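Local coordinates for FBP protein (Leishmania major, PDB 5OEZ), which hydrolyses the 1-phosphate of fructose 1,6-bisphosphate to give fructose 6-phosphate in gluconeogenesis, as a magnesium-dependent, allosterically inhibited homotetramer, at the interface of chains A and B. Numbering follows the deposited sequence. Chains: chain A/B, FBP protein.

The interface of chains A and B. Residues chain A 8-9, 11, 14; chain B 37, 83-84, 87.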
loop_
_atom_site.group_PDB
_atom_site.type_symbol
_atom_site.label_atom_id
_atom_site.label_comp_id
_atom_site.label_asym_id
_atom_site.label_seq_id
_atom_site.Cartn_x
_atom_site.Cartn_y
_atom_site.Cartn_z
ATOM N N THR A 8 -2.132 -2.804 -19.189
ATOM C CA THR A 8 -2.159 -4.283 -18.949
ATOM C C THR A 8 -0.763 -4.893 -18.934
ATOM O O THR A 8 -0.210 -5.208 -20.003
ATOM C CB THR A 8 -2.934 -5.017 -20.033
ATOM O OG1 THR A 8 -2.521 -4.500 -21.297
ATOM C CG2 THR A 8 -4.429 -4.826 -19.840
ATOM N N PRO A 9 -0.178 -5.050 -17.735
ATOM C CA PRO A 9 1.124 -5.727 -17.644
ATOM C C PRO A 9 0.985 -7.265 -17.644
ATOM O O PRO A 9 -0.097 -7.795 -17.326
ATOM C CB PRO A 9 1.687 -5.206 -16.317
ATOM C CG PRO A 9 0.471 -4.928 -15.490
ATOM C CD PRO A 9 -0.576 -4.438 -16.450
ATOM N N THR A 11 1.276 -10.656 -16.112
ATOM C CA THR A 11 1.384 -11.298 -14.799
ATOM C C THR A 11 2.040 -12.684 -14.875
ATOM O O THR A 11 2.058 -13.325 -15.926
ATOM C CB THR A 11 0.020 -11.422 -14.075
ATOM O OG1 THR A 11 -0.810 -12.382 -14.737
ATOM C CG2 THR A 11 -0.691 -10.050 -14.003
ATOM N N GLN A 14 -0.553 -15.223 -16.026
ATOM C CA GLN A 14 -0.672 -15.180 -17.481
ATOM C C GLN A 14 0.488 -15.892 -18.174
ATOM O O GLN A 14 0.288 -16.645 -19.119
ATOM C CB GLN A 14 -0.679 -13.741 -17.986
ATOM C CG GLN A 14 -2.023 -13.051 -17.980
ATOM C CD GLN A 14 -1.900 -11.601 -18.433
ATOM O OE1 GLN A 14 -0.985 -10.876 -18.021
ATOM N NE2 GLN A 14 -2.815 -11.169 -19.284
ATOM N N THR B 37 -7.981 -10.034 -11.234
ATOM C CA THR B 37 -6.859 -9.229 -11.707
ATOM C C THR B 37 -7.328 -7.923 -12.334
ATOM O O THR B 37 -6.750 -6.855 -12.049
ATOM C CB THR B 37 -5.987 -10.002 -12.717
ATOM O OG1 THR B 37 -5.534 -11.213 -12.112
ATOM C CG2 THR B 37 -4.763 -9.185 -13.117
ATOM N N ALA B 83 -8.123 -7.866 -21.930
ATOM C CA ALA B 83 -6.799 -8.478 -22.009
ATOM C C ALA B 83 -6.705 -9.707 -21.103
ATOM O O ALA B 83 -6.244 -10.768 -21.527
ATOM C CB ALA B 83 -5.731 -7.465 -21.646
ATOM N N TYR B 84 -7.161 -9.562 -19.864
ATOM C CA TYR B 84 -7.065 -10.649 -18.898
ATOM C C TYR B 84 -8.077 -11.761 -19.165
ATOM O O TYR B 84 -7.721 -12.934 -19.040
ATOM C CB TYR B 84 -7.161 -10.115 -17.464
ATOM C CG TYR B 84 -5.982 -9.223 -17.102
ATOM C CD1 TYR B 84 -4.681 -9.722 -17.118
ATOM C CD2 TYR B 84 -6.161 -7.878 -16.752
ATOM C CE1 TYR B 84 -3.595 -8.920 -16.805
ATOM C CE2 TYR B 84 -5.075 -7.064 -16.439
ATOM C CZ TYR B 84 -3.800 -7.591 -16.470
ATOM O OH TYR B 84 -2.722 -6.813 -16.158
ATOM N N SER B 87 -6.898 -13.837 -22.337
ATOM C CA SER B 87 -5.731 -14.669 -22.016
ATOM C C SER B 87 -6.007 -15.754 -20.958
ATOM O O SER B 87 -5.155 -16.587 -20.714
ATOM C CB SER B 87 -4.540 -13.799 -21.585
ATOM O OG SER B 87 -4.689 -13.308 -20.264
#
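The N-terminal segment of one fructose-1,6-bisphosphatase subunit, with the first turn of helix 12-18, lies across helix 72-87 of its neighbour: A:Thr8, A:Pro9, A:Thr11 and A:Gln14 gather around the outer part of B:Tyr84, with B:Ala83 and B:Ser87 to either side. The two-fold axis repeats the contact with the chains exchanged, within an enzyme that works as a homotetramer. B:Tyr84 points its phenol into chain A, where OH donates to the backbone O of A:Pro9 at 3.0 Å; the hydroxyl lies in the carbonyl plane, on a lone pair, with a C=O...O angle of 135°. Nearer the root of the ring, A:Gln14 comes up beside CD1 and CE1 from slightly below the ring plane, on the side away from B:Thr37, its side chain crossing that of the tyrosine at about a right angle and its amide turned 45° from the ring plane; CD comes to 3.6 Å from B:Tyr84 CE1. Extended beyond CG (chi2 177°), the glutamine carries NE2 to B:Ser87 OG, 3.0 Å away, in an almost straight hydrogen bond close to the amide plane. Its other end is held within chain A: OE1 accepts from A:Thr11 N at 3.0 Å, which fixes the rotation of the amide and leaves NE2 directed at the serine. A:Thr11 OG1 in turn accepts from A:Gln14 N at 3.1 Å, an N-cap at the start of helix 12-18 that ties the threonine and glutamine together in both directions. Beyond the far face of the phenol, towards CE2, the methyl CG2 of A:Thr8 rests on B:Ala83 CB at 3.5 Å. Within chain B, the methyl CG2 of B:Thr37, from helix 27-47, sits over the centre of one face of the B:Tyr84 ring, 3.7 Å above its plane.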